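Local coordinates for protein S.cerevisiae chromosome XVI reading frame ORF YPL253c (Saccharomyces cerevisiae, PDB 2O0A) that recruits the minus-end-directed kinesin Kar3 to microtubules, cross-links antiparallel microtubules as a heterodimer with Kar3, and has a motor-like domain lacking a nucleotide-binding site, at residues A[27-32]-A[60-65]; A[78-83]-A[263-268]. All blocks are in the same frame, centred on the assembly; numbering follows the deposited sequence.

Contact 1 (A[27-32]-A[60-65]); sequences RCYAYV and KFNRVI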
ATOM      1  N   ARG A  27       0.882   6.138   9.108  1.00 17.50           N
ATOM      2  CA  ARG A  27      -0.375   5.502   8.721  1.00 16.70           C
ATOM      3  C   ARG A  27      -0.246   3.987   8.688  1.00 16.07           C
ATOM      4  O   ARG A  27       0.654   3.437   8.046  1.00 16.28           O
ATOM      5  CB  ARG A  27      -0.818   6.007   7.345  1.00 16.11           C
ATOM      6  CG  ARG A  27      -1.414   7.380   7.364  1.00 15.20           C
ATOM      7  CD  ARG A  27      -1.579   7.929   5.953  1.00 14.26           C
ATOM      8  NE  ARG A  27      -2.172   9.262   5.999  1.00 14.35           N
ATOM      9  CZ  ARG A  27      -1.487  10.379   6.222  1.00 14.43           C
ATOM     10  NH1 ARG A  27      -0.178  10.340   6.446  1.00 17.31           N
ATOM     11  NH2 ARG A  27      -2.115  11.543   6.238  1.00 17.95           N
ATOM     12  N   CYS A  28      -1.152   3.321   9.408  1.00 15.53           N
ATOM     13  CA  CYS A  28      -1.202   1.858   9.460  1.00 15.82           C
ATOM     14  C   CYS A  28      -2.655   1.427   9.608  1.00 14.93           C
ATOM     15  O   CYS A  28      -3.329   1.737  10.598  1.00 15.68           O
ATOM     16  CB  CYS A  28      -0.334   1.327  10.592  1.00 15.93           C
ATOM     17  SG  CYS A  28      -0.158  -0.464  10.605  1.00 18.38           S
ATOM     18  N   TYR A  29      -3.151   0.757   8.573  1.00 14.68           N
ATOM     19  CA  TYR A  29      -4.541   0.364   8.485  1.00 13.65           C
ATOM     20  C   TYR A  29      -4.643  -1.136   8.424  1.00 14.49           C
ATOM     21  O   TYR A  29      -3.805  -1.765   7.798  1.00 14.11           O
ATOM     22  CB  TYR A  29      -5.135   0.950   7.204  1.00 13.74           C
ATOM     23  CG  TYR A  29      -5.359   2.447   7.294  1.00 12.79           C
ATOM     24  CD1 TYR A  29      -6.643   2.942   7.450  1.00 14.75           C
ATOM     25  CD2 TYR A  29      -4.288   3.362   7.218  1.00 13.55           C
ATOM     26  CE1 TYR A  29      -6.879   4.314   7.530  1.00 14.24           C
ATOM     27  CE2 TYR A  29      -4.516   4.738   7.300  1.00 13.74           C
ATOM     28  CZ  TYR A  29      -5.804   5.192   7.455  1.00 14.00           C
ATOM     29  OH  TYR A  29      -6.050   6.549   7.534  1.00 14.86           O
ATOM     30  N   ALA A  30      -5.655  -1.706   9.079  1.00 13.56           N
ATOM     31  CA  ALA A  30      -5.905  -3.145   8.990  1.00 13.09           C
ATOM     32  C   ALA A  30      -7.110  -3.382   8.103  1.00 12.94           C
ATOM     33  O   ALA A  30      -8.164  -2.775   8.308  1.00 15.09           O
ATOM     34  CB  ALA A  30      -6.157  -3.727  10.388  1.00 14.14           C
ATOM     35  N   TYR A  31      -6.960  -4.251   7.111  1.00 13.44           N
ATOM     36  CA  TYR A  31      -8.037  -4.590   6.199  1.00 13.75           C
ATOM     37  C   TYR A  31      -8.305  -6.068   6.456  1.00 14.09           C
ATOM     38  O   TYR A  31      -7.484  -6.919   6.118  1.00 14.14           O
ATOM     39  CB  TYR A  31      -7.551  -4.320   4.774  1.00 14.94           C
ATOM     40  CG  TYR A  31      -8.579  -4.308   3.667  1.00 13.85           C
ATOM     41  CD1 TYR A  31      -9.956  -4.228   3.925  1.00 14.01           C
ATOM     42  CD2 TYR A  31      -8.166  -4.312   2.339  1.00 15.81           C
ATOM     43  CE1 TYR A  31     -10.878  -4.202   2.879  1.00 13.86           C
ATOM     44  CE2 TYR A  31      -9.066  -4.273   1.301  1.00 15.77           C
ATOM     45  CZ  TYR A  31     -10.422  -4.212   1.568  1.00 14.98           C
ATOM     46  OH  TYR A  31     -11.286  -4.197   0.496  1.00 16.18           O
ATOM     47  N   VAL A  32      -9.444  -6.372   7.065  1.00 14.55           N
ATOM     48  CA  VAL A  32      -9.584  -7.664   7.747  1.00 15.48           C
ATOM     49  C   VAL A  32     -10.718  -8.512   7.197  1.00 16.09           C
ATOM     50  O   VAL A  32     -11.776  -7.978   6.844  1.00 17.23           O
ATOM     51  CB  VAL A  32      -9.755  -7.481   9.288  1.00 14.91           C
ATOM     52  CG1 VAL A  32      -8.612  -6.663   9.894  1.00 16.83           C
ATOM     53  CG2 VAL A  32     -11.122  -6.890   9.639  1.00 16.40           C
ATOM     54  N   LYS A  60      -3.885  -1.222  18.003  1.00 21.09           N
ATOM     55  CA  LYS A  60      -4.606  -0.104  17.398  1.00 20.96           C
ATOM     56  C   LYS A  60      -4.114   0.176  15.979  1.00 19.99           C
ATOM     57  O   LYS A  60      -2.962  -0.125  15.630  1.00 20.72           O
ATOM     58  CB  LYS A  60      -4.476   1.153  18.260  1.00 21.75           C
ATOM     59  CG  LYS A  60      -5.042   0.975  19.659  1.00 23.13           C
ATOM     60  CD  LYS A  60      -5.211   2.304  20.357  1.00 26.54           C
ATOM     61  CE  LYS A  60      -4.880   2.177  21.832  0.10 25.61           C
ATOM     62  NZ  LYS A  60      -4.602   3.505  22.446  0.10 25.63           N
ATOM     63  N   PHE A  61      -5.010   0.759  15.184  1.00 18.61           N
ATOM     64  CA  PHE A  61      -4.735   1.114  13.797  1.00 18.09           C
ATOM     65  C   PHE A  61      -5.427   2.437  13.535  1.00 17.60           C
ATOM     66  O   PHE A  61      -6.358   2.817  14.256  1.00 18.60           O
ATOM     67  CB  PHE A  61      -5.330   0.063  12.868  1.00 17.08           C
ATOM     68  CG  PHE A  61      -4.659  -1.282  12.965  1.00 17.62           C
ATOM     69  CD1 PHE A  61      -3.637  -1.619  12.091  1.00 17.59           C
ATOM     70  CD2 PHE A  61      -5.053  -2.200  13.934  1.00 18.37           C
ATOM     71  CE1 PHE A  61      -3.006  -2.847  12.183  1.00 17.46           C
ATOM     72  CE2 PHE A  61      -4.425  -3.440  14.038  1.00 17.77           C
ATOM     73  CZ  PHE A  61      -3.404  -3.764  13.155  1.00 17.54           C
ATOM     74  N   ASN A  62      -5.008   3.145  12.490  1.00 17.58           N
ATOM     75  CA  ASN A  62      -5.745   4.349  12.141  1.00 17.39           C
ATOM     76  C   ASN A  62      -7.211   4.020  11.856  1.00 17.00           C
ATOM     77  O   ASN A  62      -8.123   4.771  12.242  1.00 18.09           O
ATOM     78  CB  ASN A  62      -5.065   5.083  10.981  1.00 17.42           C
ATOM     79  CG  ASN A  62      -3.669   5.554  11.349  1.00 19.28           C
ATOM     80  OD1 ASN A  62      -2.692   5.044  10.839  1.00 22.17           O
ATOM     81  ND2 ASN A  62      -3.577   6.485  12.292  1.00 21.06           N
ATOM     82  N   ARG A  63      -7.441   2.885  11.206  1.00 16.54           N
ATOM     83  CA  ARG A  63      -8.781   2.354  11.008  1.00 15.93           C
ATOM     84  C   ARG A  63      -8.670   0.854  10.749  1.00 15.66           C
ATOM     85  O   ARG A  63      -7.696   0.398  10.141  1.00 14.85           O
ATOM     86  CB  ARG A  63      -9.475   3.075   9.844  1.00 16.73           C
ATOM     87  CG  ARG A  63     -10.886   2.598   9.550  1.00 17.66           C
ATOM     88  CD  ARG A  63     -11.704   3.654   8.847  1.00 19.65           C
ATOM     89  NE  ARG A  63     -12.083   4.793   9.697  1.00 19.83           N
ATOM     90  CZ  ARG A  63     -13.078   4.780  10.581  1.00 20.54           C
ATOM     91  NH1 ARG A  63     -13.806   3.684  10.772  1.00 21.20           N
ATOM     92  NH2 ARG A  63     -13.352   5.876  11.281  1.00 21.43           N
ATOM     93  N   VAL A  64      -9.660   0.110  11.237  1.00 15.04           N
ATOM     94  CA  VAL A  64      -9.848  -1.318  10.960  1.00 15.64           C
ATOM     95  C   VAL A  64     -11.021  -1.430  10.001  1.00 16.05           C
ATOM     96  O   VAL A  64     -12.142  -0.991  10.281  1.00 15.53           O
ATOM     97  CB  VAL A  64     -10.085  -2.128  12.264  1.00 15.81           C
ATOM     98  CG1 VAL A  64     -10.480  -3.570  11.938  1.00 17.31           C
ATOM     99  CG2 VAL A  64      -8.826  -2.079  13.103  1.00 16.66           C
ATOM    100  N   ILE A  65     -10.742  -1.986   8.831  1.00 15.62           N
ATOM    101  CA  ILE A  65     -11.670  -1.975   7.721  1.00 15.75           C
ATOM    102  C   ILE A  65     -12.162  -3.383   7.431  1.00 17.07           C
ATOM    103  O   ILE A  65     -11.364  -4.251   7.109  1.00 15.25           O
ATOM    104  CB  ILE A  65     -10.959  -1.406   6.448  1.00 15.75           C
ATOM    105  CG1 ILE A  65     -10.475   0.026   6.695  1.00 15.94           C
ATOM    106  CG2 ILE A  65     -11.873  -1.462   5.246  1.00 14.52           C
ATOM    107  CD1 ILE A  65      -9.399   0.488   5.700  1.00 15.58           C
TER
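Two parallel strands of the central sheet in the kinesin-like motor homology domain pair here, 27-32 with 63-65, their axes 4.7 Å apart at 19°. The ladder is laid out by three backbone bonds: A30 N to R63 O, I65 N to A30 O (2.7 Å) and V32 N to I65 O. Ahead of this ladder N62 bonds through both its side chain and its backbone. Its CG lies anti to its own carbonyl carbon (chi1 -63°), which brings N62 OD1 to 2.7 Å from C28 N, nearly along the C=O axis, while N62 N donates to C28 O at 2.9 Å; the two bonds grip both the N-H and the C=O of C28. The same N62 presents CB over one face of the Y29 ring, 3.9 Å from the centroid, and R63 CB approaches that ring obliquely. On the other face of the sheet the methyl of A30 sits above the middle of the F61 ring, 3.6 Å from the centroid and only 8° off the normal, with C28 O at the edge of that ring. Back on the Y29 face, I65 CG2 meets Y31 CD1 at 3.6 Å. R63 turns its guanidinium away to a salt bridge with E16, and helix 276-289 packs on F61. A single asparagine thus carries the hydrogen bonding back to C28 on strand 27-32, and one CH-pi contact lies on each face of the pairing.

Contact 2 (A[78-83]-A[263-268]); sequences QEYSVY and KSFFLL
Aromatic contacts carry most of the meeting between helix 72-89 and the start of strand 265-270. Y80, Y83 and F265 form a cluster: all three place CG anti to the backbone N. The Y80 ring turns its edge to the face of F265, centroids 5.2 Å apart and planes at 71°, with Y80 CD1 over that face, offset toward its rim. Against Y83 the F265 ring is oblique, F265 CD1 standing over the Y83 face 3.5 Å from Y83 CD2. A CH-pi contact adds to this, since F265 CB lies 4.0 Å from the Y83 centroid, over the same face.

The polar part is slighter. No hydrogen bond joins the two segments; Y83 OH comes within 3.1 Å of K263 O but is hydrogen-bonded to N95 O on strand 94-99. K263 bends its chain away, and its NZ forms a salt bridge with E21. In place of Y83, an alanine here would remove the ring under F265 CB and CD1 and the hydroxyl bonded to N95 O, and would probably leave the F265 ring less firmly held. Helix and sheet are therefore joined by ring faces and edges, with the tyrosine hydroxyl satisfied by the backbone carbonyl of N95, outside the ring cluster.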
ATOM      1  N   GLN A  78     -13.127   4.979  -0.963  1.00 16.63           N
ATOM      2  CA  GLN A  78     -13.640   5.414   0.339  1.00 17.33           C
ATOM      3  C   GLN A  78     -12.546   5.595   1.386  1.00 16.56           C
ATOM      4  O   GLN A  78     -12.550   6.562   2.150  1.00 17.19           O
ATOM      5  CB  GLN A  78     -14.686   4.395   0.813  1.00 17.44           C
ATOM      6  CG  GLN A  78     -15.251   4.566   2.214  1.00 20.51           C
ATOM      7  CD  GLN A  78     -16.303   3.505   2.489  0.70 19.39           C
ATOM      8  OE1 GLN A  78     -17.345   3.458   1.820  1.00 24.89           O
ATOM      9  NE2 GLN A  78     -16.032   2.640   3.450  1.00 20.07           N
ATOM     10  N   GLU A  79     -11.628   4.644   1.444  1.00 14.78           N
ATOM     11  CA  GLU A  79     -10.706   4.585   2.570  1.00 14.34           C
ATOM     12  C   GLU A  79      -9.345   5.178   2.261  1.00 13.93           C
ATOM     13  O   GLU A  79      -8.696   5.714   3.157  1.00 14.81           O
ATOM     14  CB  GLU A  79     -10.518   3.136   3.039  1.00 14.32           C
ATOM     15  CG  GLU A  79     -11.817   2.440   3.533  1.00 14.83           C
ATOM     16  CD  GLU A  79     -12.427   3.119   4.759  1.00 17.74           C
ATOM     17  OE1 GLU A  79     -11.700   3.829   5.490  1.00 15.82           O
ATOM     18  OE2 GLU A  79     -13.644   2.913   4.982  1.00 17.55           O
ATOM     19  N   TYR A  80      -8.927   5.083   0.993  1.00 12.80           N
ATOM     20  CA  TYR A  80      -7.574   5.479   0.594  1.00 12.77           C
ATOM     21  C   TYR A  80      -7.519   6.835  -0.123  1.00 12.42           C
ATOM     22  O   TYR A  80      -6.487   7.517  -0.071  1.00 13.56           O
ATOM     23  CB  TYR A  80      -7.027   4.374  -0.320  1.00 12.59           C
ATOM     24  CG  TYR A  80      -5.646   4.605  -0.855  1.00 11.61           C
ATOM     25  CD1 TYR A  80      -4.521   4.431  -0.050  1.00 11.50           C
ATOM     26  CD2 TYR A  80      -5.462   4.957  -2.195  1.00 11.83           C
ATOM     27  CE1 TYR A  80      -3.254   4.623  -0.557  1.00 12.08           C
ATOM     28  CE2 TYR A  80      -4.191   5.144  -2.700  1.00 10.64           C
ATOM     29  CZ  TYR A  80      -3.108   4.974  -1.890  1.00 11.28           C
ATOM     30  OH  TYR A  80      -1.862   5.179  -2.421  1.00 12.52           O
ATOM     31  N   SER A  81      -8.622   7.223  -0.749  1.00 13.15           N
ATOM     32  CA  SER A  81      -8.607   8.368  -1.668  1.00 13.84           C
ATOM     33  C   SER A  81      -8.260   9.714  -1.022  1.00 13.96           C
ATOM     34  O   SER A  81      -7.647  10.560  -1.664  1.00 14.52           O
ATOM     35  CB  SER A  81      -9.932   8.482  -2.430  1.00 15.06           C
ATOM     36  OG  SER A  81     -10.965   8.840  -1.550  1.00 17.01           O
ATOM     37  N   VAL A  82      -8.636   9.934   0.235  1.00 13.98           N
ATOM     38  CA  VAL A  82      -8.274  11.199   0.890  1.00 14.19           C
ATOM     39  C   VAL A  82      -6.744  11.374   1.016  1.00 14.22           C
ATOM     40  O   VAL A  82      -6.189  12.438   0.695  1.00 14.25           O
ATOM     41  CB  VAL A  82      -8.972  11.345   2.264  1.00 14.38           C
ATOM     42  CG1 VAL A  82      -8.511  12.610   2.954  1.00 14.84           C
ATOM     43  CG2 VAL A  82     -10.498  11.329   2.098  1.00 15.05           C
ATOM     44  N   TYR A  83      -6.065  10.319   1.460  1.00 12.88           N
ATOM     45  CA  TYR A  83      -4.606  10.302   1.504  1.00 12.71           C
ATOM     46  C   TYR A  83      -3.998  10.496   0.107  1.00 11.97           C
ATOM     47  O   TYR A  83      -3.093  11.317  -0.091  1.00 13.62           O
ATOM     48  CB  TYR A  83      -4.170   8.967   2.095  1.00 13.68           C
ATOM     49  CG  TYR A  83      -2.728   8.587   1.882  1.00 12.76           C
ATOM     50  CD1 TYR A  83      -1.718   9.172   2.638  1.00 13.36           C
ATOM     51  CD2 TYR A  83      -2.363   7.630   0.918  1.00 10.76           C
ATOM     52  CE1 TYR A  83      -0.390   8.820   2.469  1.00 11.76           C
ATOM     53  CE2 TYR A  83      -1.033   7.257   0.738  1.00 11.76           C
ATOM     54  CZ  TYR A  83      -0.045   7.852   1.517  1.00 10.91           C
ATOM     55  OH  TYR A  83       1.268   7.512   1.393  1.00 12.87           O
ATOM     56  N   LYS A 263       5.951   9.915   1.662  1.00 16.44           N
ATOM     57  CA  LYS A 263       4.833   9.737   2.575  1.00 16.06           C
ATOM     58  C   LYS A 263       4.407   8.280   2.491  1.00 15.15           C
ATOM     59  O   LYS A 263       4.335   7.730   1.401  1.00 15.14           O
ATOM     60  CB  LYS A 263       3.637  10.611   2.192  1.00 17.23           C
ATOM     61  CG  LYS A 263       3.874  12.111   2.246  1.00 19.71           C
ATOM     62  CD  LYS A 263       3.920  12.599   3.675  1.00 23.01           C
ATOM     63  CE  LYS A 263       2.540  12.783   4.270  1.00 24.27           C
ATOM     64  NZ  LYS A 263       2.637  13.288   5.683  1.00 26.23           N
ATOM     65  N   SER A 264       4.124   7.681   3.645  1.00 15.34           N
ATOM     66  CA  SER A 264       3.787   6.247   3.715  1.00 14.13           C
ATOM     67  C   SER A 264       2.367   5.931   4.173  1.00 13.73           C
ATOM     68  O   SER A 264       1.738   6.654   4.951  1.00 14.34           O
ATOM     69  CB  SER A 264       4.760   5.490   4.642  1.00 13.56           C
ATOM     70  OG  SER A 264       6.104   5.572   4.207  1.00 15.30           O
ATOM     71  N   PHE A 265       1.878   4.794   3.694  1.00 12.62           N
ATOM     72  CA  PHE A 265       0.594   4.264   4.127  1.00 11.71           C
ATOM     73  C   PHE A 265       0.781   2.758   4.209  1.00 11.87           C
ATOM     74  O   PHE A 265       0.915   2.094   3.173  1.00 11.94           O
ATOM     75  CB  PHE A 265      -0.459   4.623   3.063  1.00 11.89           C
ATOM     76  CG  PHE A 265      -1.899   4.288   3.422  1.00 12.52           C
ATOM     77  CD1 PHE A 265      -2.854   5.312   3.483  1.00 10.84           C
ATOM     78  CD2 PHE A 265      -2.332   2.957   3.591  1.00 10.74           C
ATOM     79  CE1 PHE A 265      -4.207   5.040   3.745  1.00 12.72           C
ATOM     80  CE2 PHE A 265      -3.682   2.681   3.871  1.00 12.54           C
ATOM     81  CZ  PHE A 265      -4.621   3.727   3.940  1.00 10.91           C
ATOM     82  N   PHE A 266       0.794   2.207   5.426  1.00 12.09           N
ATOM     83  CA  PHE A 266       0.909   0.752   5.576  1.00 13.15           C
ATOM     84  C   PHE A 266      -0.474   0.135   5.626  1.00 12.44           C
ATOM     85  O   PHE A 266      -1.349   0.604   6.352  1.00 13.08           O
ATOM     86  CB  PHE A 266       1.694   0.401   6.845  1.00 13.17           C
ATOM     87  CG  PHE A 266       3.172   0.659   6.731  1.00 13.44           C
ATOM     88  CD1 PHE A 266       4.042  -0.369   6.368  1.00 14.63           C
ATOM     89  CD2 PHE A 266       3.697   1.941   6.956  1.00 15.02           C
ATOM     90  CE1 PHE A 266       5.426  -0.124   6.263  1.00 15.09           C
ATOM     91  CE2 PHE A 266       5.082   2.180   6.844  1.00 15.60           C
ATOM     92  CZ  PHE A 266       5.933   1.152   6.503  1.00 15.71           C
ATOM     93  N   LEU A 267      -0.649  -0.936   4.858  1.00 12.10           N
ATOM     94  CA  LEU A 267      -1.902  -1.657   4.783  1.00 12.14           C
ATOM     95  C   LEU A 267      -1.634  -3.113   5.171  1.00 12.38           C
ATOM     96  O   LEU A 267      -0.844  -3.796   4.517  1.00 13.08           O
ATOM     97  CB  LEU A 267      -2.482  -1.577   3.360  1.00 11.19           C
ATOM     98  CG  LEU A 267      -3.831  -2.277   3.192  1.00 11.74           C
ATOM     99  CD1 LEU A 267      -4.923  -1.648   4.069  1.00 14.18           C
ATOM    100  CD2 LEU A 267      -4.267  -2.296   1.707  1.00 13.32           C
ATOM    101  N   LEU A 268      -2.257  -3.560   6.257  1.00 13.28           N
ATOM    102  CA  LEU A 268      -2.060  -4.935   6.718  1.00 13.81           C
ATOM    103  C   LEU A 268      -3.303  -5.737   6.408  1.00 13.77           C
ATOM    104  O   LEU A 268      -4.373  -5.469   6.937  1.00 14.50           O
ATOM    105  CB  LEU A 268      -1.697  -4.976   8.209  1.00 14.64           C
ATOM    106  CG  LEU A 268      -0.187  -4.748   8.424  1.00 18.53           C
ATOM    107  CD1 LEU A 268       0.261  -3.340   8.032  1.00 20.83           C
ATOM    108  CD2 LEU A 268       0.188  -5.003   9.859  1.00 20.75           C
TER

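How the contacts relate
Both contacts are buried, contact 2 nearer the centre of the chain (about 7 Å between centres, against about 12 Å for contact 1). They share the central sheet, in which strands 27-32 and 265-270 are neighbours: Y29 N lies 2.9 Å from F266 O, and Y29 O 2.8 Å from L268 N, both probable hydrogen bonds. The Y29 ring stacks with F265, so the aromatic layer runs from one contact into the other. Contact 1 joins strand to strand and relies on directional hydrogen bonds, four backbone to backbone and one to a side-chain amide; contact 2 lays a helix on that sheet and relies on ring packing. Strand 63-66 leads along the chain to helix 72-89.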